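Local coordinates for uncharacterized protein (Capnocytophaga ochracea, PDB 4W9R) that is of unknown function but carries an alpha/beta-hydrolase-type domain of the putative esterase family, consistent with hydrolysis of ester bonds, at residues L128-E136 and L152-L163. Sequence-based numbering, arbitrary orientation.
Sequences LANYYMLAE and LPRMGEEFSHAL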
loop_
_atom_site.group_PDB
_atom_site.type_symbol
_atom_site.label_atom_id
_atom_site.label_comp_id
_atom_site.label_asym_id
_atom_site.label_seq_id
_atom_site.Cartn_x
_atom_site.Cartn_y
_atom_site.Cartn_z
ATOM N N LEU B 128 16.956 5.899 -12.787
ATOM C CA LEU B 128 16.889 6.920 -13.826
ATOM C C LEU B 128 16.269 8.209 -13.294
ATOM O O LEU B 128 16.671 9.308 -13.676
ATOM C CB LEU B 128 16.087 6.409 -15.025
ATOM C CG LEU B 128 15.777 7.420 -16.132
ATOM C CD1 LEU B 128 17.054 7.865 -16.819
ATOM C CD2 LEU B 128 14.797 6.840 -17.139
ATOM N N ALA B 129 15.297 8.063 -12.400
ATOM C CA ALA B 129 14.573 9.201 -11.850
ATOM C C ALA B 129 15.475 10.111 -11.019
ATOM O O ALA B 129 15.180 11.294 -10.848
ATOM C CB ALA B 129 13.398 8.720 -11.013
ATOM N N ASN B 130 16.570 9.558 -10.504
ATOM C CA ASN B 130 17.516 10.337 -9.712
ATOM C C ASN B 130 18.122 11.489 -10.500
ATOM O O ASN B 130 18.432 12.543 -9.943
ATOM C CB ASN B 130 18.641 9.444 -9.185
ATOM C CG ASN B 130 18.160 8.436 -8.163
ATOM O OD1 ASN B 130 17.203 8.684 -7.432
ATOM N ND2 ASN B 130 18.830 7.290 -8.105
ATOM N N TYR B 131 18.276 11.287 -11.804
ATOM C CA TYR B 131 19.003 12.228 -12.648
ATOM C C TYR B 131 18.245 13.527 -12.906
ATOM O O TYR B 131 18.791 14.460 -13.494
ATOM C CB TYR B 131 19.373 11.555 -13.970
ATOM C CG TYR B 131 20.538 10.605 -13.823
ATOM C CD1 TYR B 131 20.351 9.315 -13.347
ATOM C CD2 TYR B 131 21.829 11.007 -14.139
ATOM C CE1 TYR B 131 21.416 8.446 -13.202
ATOM C CE2 TYR B 131 22.899 10.145 -13.998
ATOM C CZ TYR B 131 22.689 8.867 -13.529
ATOM O OH TYR B 131 23.754 8.010 -13.386
ATOM N N TYR B 132 16.994 13.594 -12.463
ATOM C CA TYR B 132 16.236 14.836 -12.553
ATOM C C TYR B 132 16.760 15.869 -11.552
ATOM O O TYR B 132 16.462 17.058 -11.663
ATOM C CB TYR B 132 14.746 14.573 -12.335
ATOM C CG TYR B 132 14.111 13.824 -13.483
ATOM C CD1 TYR B 132 13.922 14.440 -14.712
ATOM C CD2 TYR B 132 13.711 12.502 -13.345
ATOM C CE1 TYR B 132 13.350 13.763 -15.770
ATOM C CE2 TYR B 132 13.135 11.817 -14.401
ATOM C CZ TYR B 132 12.958 12.455 -15.612
ATOM O OH TYR B 132 12.390 11.787 -16.671
HETATM N N MSE B 133 17.547 15.407 -10.584
HETATM C CA MSE B 133 18.223 16.290 -9.637
HETATM C C MSE B 133 19.326 17.104 -10.307
HETATM O O MSE B 133 19.707 18.169 -9.822
HETATM C CB MSE B 133 18.827 15.483 -8.486
HETATM C CG MSE B 133 17.846 15.068 -7.411
HETATM SE SE MSE B 133 18.673 13.813 -6.167
HETATM C CE MSE B 133 20.385 14.706 -5.949
ATOM N N LEU B 134 19.845 16.589 -11.417
ATOM C CA LEU B 134 20.991 17.198 -12.084
ATOM C C LEU B 134 20.576 18.218 -13.142
ATOM O O LEU B 134 21.425 18.765 -13.846
ATOM C CB LEU B 134 21.866 16.113 -12.716
ATOM C CG LEU B 134 22.270 14.962 -11.789
ATOM C CD1 LEU B 134 23.174 13.975 -12.510
ATOM C CD2 LEU B 134 22.938 15.485 -10.528
ATOM N N ALA B 135 19.273 18.462 -13.255
ATOM C CA ALA B 135 18.743 19.415 -14.229
ATOM C C ALA B 135 19.313 20.818 -14.016
ATOM O O ALA B 135 19.264 21.359 -12.912
ATOM C CB ALA B 135 17.224 19.446 -14.162
ATOM N N GLU B 136 19.851 21.395 -15.086
ATOM C CA GLU B 136 20.513 22.695 -15.019
ATOM C C GLU B 136 19.539 23.872 -15.002
ATOM O O GLU B 136 19.808 24.900 -14.381
ATOM C CB GLU B 136 21.484 22.850 -16.193
ATOM N N LEU B 152 24.132 2.610 -9.857
ATOM C CA LEU B 152 25.556 2.631 -10.140
ATOM C C LEU B 152 26.268 3.270 -8.955
ATOM O O LEU B 152 26.152 4.477 -8.744
ATOM C CB LEU B 152 25.843 3.402 -11.428
ATOM C CG LEU B 152 25.018 2.986 -12.646
ATOM C CD1 LEU B 152 25.330 3.872 -13.843
ATOM C CD2 LEU B 152 25.258 1.521 -12.981
ATOM N N PRO B 153 27.002 2.464 -8.176
ATOM C CA PRO B 153 27.697 2.965 -6.985
ATOM C C PRO B 153 28.642 4.134 -7.270
ATOM O O PRO B 153 28.753 5.033 -6.437
ATOM C CB PRO B 153 28.475 1.739 -6.503
ATOM C CG PRO B 153 27.641 0.585 -6.947
ATOM C CD PRO B 153 27.069 0.996 -8.277
ATOM N N ARG B 154 29.293 4.131 -8.430
ATOM C CA ARG B 154 30.273 5.169 -8.757
ATOM C C ARG B 154 29.638 6.545 -8.962
ATOM O O ARG B 154 30.325 7.564 -8.901
ATOM C CB ARG B 154 31.067 4.782 -10.010
ATOM C CG ARG B 154 30.221 4.595 -11.262
ATOM C CD ARG B 154 31.085 4.256 -12.471
ATOM N NE ARG B 154 31.632 5.448 -13.112
ATOM C CZ ARG B 154 31.205 5.932 -14.274
ATOM N NH1 ARG B 154 30.230 5.320 -14.931
ATOM N NH2 ARG B 154 31.758 7.025 -14.784
HETATM N N MSE B 155 28.332 6.574 -9.200
HETATM C CA MSE B 155 27.640 7.831 -9.471
HETATM C C MSE B 155 27.108 8.481 -8.200
HETATM O O MSE B 155 26.488 9.543 -8.254
HETATM C CB MSE B 155 26.494 7.606 -10.456
HETATM C CG MSE B 155 26.943 7.088 -11.810
HETATM SE SE MSE B 155 28.255 8.260 -12.648
HETATM C CE MSE B 155 27.185 9.888 -12.744
ATOM N N GLY B 156 27.356 7.843 -7.061
ATOM C CA GLY B 156 26.863 8.339 -5.789
ATOM C C GLY B 156 27.413 9.702 -5.418
ATOM O O GLY B 156 26.679 10.562 -4.931
ATOM N N GLU B 157 28.706 9.901 -5.658
ATOM C CA GLU B 157 29.376 11.145 -5.293
ATOM C C GLU B 157 28.792 12.346 -6.030
ATOM O O GLU B 157 28.714 13.443 -5.477
ATOM C CB GLU B 157 30.876 11.042 -5.572
ATOM N N GLU B 158 28.377 12.135 -7.275
ATOM C CA GLU B 158 27.857 13.226 -8.092
ATOM C C GLU B 158 26.495 13.699 -7.592
ATOM O O GLU B 158 26.193 14.891 -7.630
ATOM C CB GLU B 158 27.766 12.804 -9.560
ATOM C CG GLU B 158 27.353 13.927 -10.500
ATOM C CD GLU B 158 27.664 13.621 -11.951
ATOM O OE1 GLU B 158 28.573 12.800 -12.204
ATOM O OE2 GLU B 158 27.004 14.200 -12.838
ATOM N N PHE B 159 25.675 12.764 -7.121
ATOM C CA PHE B 159 24.377 13.117 -6.555
ATOM C C PHE B 159 24.548 13.732 -5.171
ATOM O O PHE B 159 23.686 14.477 -4.701
ATOM C CB PHE B 159 23.460 11.892 -6.486
ATOM C CG PHE B 159 22.960 11.436 -7.826
ATOM C CD1 PHE B 159 21.982 12.154 -8.495
ATOM C CD2 PHE B 159 23.465 10.289 -8.418
ATOM C CE1 PHE B 159 21.520 11.740 -9.732
ATOM C CE2 PHE B 159 23.007 9.868 -9.653
ATOM C CZ PHE B 159 22.033 10.595 -10.311
ATOM N N SER B 160 25.668 13.419 -4.526
ATOM C CA SER B 160 25.987 13.989 -3.224
ATOM C C SER B 160 26.183 15.496 -3.334
ATOM O O SER B 160 25.708 16.257 -2.491
ATOM C CB SER B 160 27.238 13.333 -2.641
ATOM O OG SER B 160 27.565 13.885 -1.378
ATOM N N HIS B 161 26.880 15.919 -4.382
ATOM C CA HIS B 161 27.123 17.335 -4.624
ATOM C C HIS B 161 25.822 18.076 -4.907
ATOM O O HIS B 161 25.645 19.220 -4.486
ATOM C CB HIS B 161 28.099 17.519 -5.787
ATOM C CG HIS B 161 29.463 16.965 -5.521
ATOM N ND1 HIS B 161 30.286 16.498 -6.523
ATOM C CD2 HIS B 161 30.149 16.803 -4.365
ATOM C CE1 HIS B 161 31.419 16.070 -5.996
ATOM N NE2 HIS B 161 31.362 16.246 -4.688
ATOM N N ALA B 162 24.912 17.416 -5.617
ATOM C CA ALA B 162 23.627 18.016 -5.957
ATOM C C ALA B 162 22.776 18.229 -4.709
ATOM O O ALA B 162 22.113 19.258 -4.568
ATOM C CB ALA B 162 22.888 17.151 -6.964
ATOM N N LEU B 163 22.801 17.252 -3.807
ATOM C CA LEU B 163 22.061 17.347 -2.553
ATOM C C LEU B 163 22.631 18.436 -1.654
ATOM O O LEU B 163 21.895 19.103 -0.929
ATOM C CB LEU B 163 22.076 16.007 -1.816
ATOM C CG LEU B 163 21.203 14.892 -2.386
ATOM C CD1 LEU B 163 21.417 13.612 -1.602
ATOM C CD2 LEU B 163 19.738 15.299 -2.359
#
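A largely apolar contact, built round the T-shaped pair of Phe-159 and Tyr-131, packs the turn after helix 123-128 against helix 156-165. Both elements belong to the alpha/beta-hydrolase domain, and strand 143-149 of the central sheet lies between them in sequence. Phe-159 points its CZ at the middle of the Tyr-131 ring, 3.5 Å above that plane, with the two rings turned 81° to each other and their centroids 4.9 Å apart. With CG anti to the carbonyl carbon (chi1 -72°), the Phe-159 ring reaches toward the turn, where CE1 also lies against the backbone O of Asn-130. Beside it, Leu-134 crosses the phenylalanine at about a right angle, its CG 3.9 Å from Phe-159 CE1, while its CD2 reaches the methyl of Ala-162. In Met-133, modelled as selenomethionine, a bend at chi3 (44°) turns the methyl CE toward the helix, at the edge of the Phe-159 ring; Met-133 CE lies 3.6 Å from Ala-162 CB and 3.7 Å from Leu-163 CG. At the far end, the Tyr-131 side chain meets that of Met-155, also selenomethionine, at about a right angle, with Tyr-131 OH 3.7 Å from Met-155 CG; the same hydroxyl bonds to the backbone O of Gly-86. The amide OD1 of Asn-130 is likewise paired beyond the contact, with the hydroxyl of Tyr-173. No hydrogen bond joins the two segments; the contact therefore rests on apolar packing and the edge-to-face ring pair, while Asn-130 OD1 and Tyr-131 OH, both on buried residues, are satisfied by neighbouring parts of the domain.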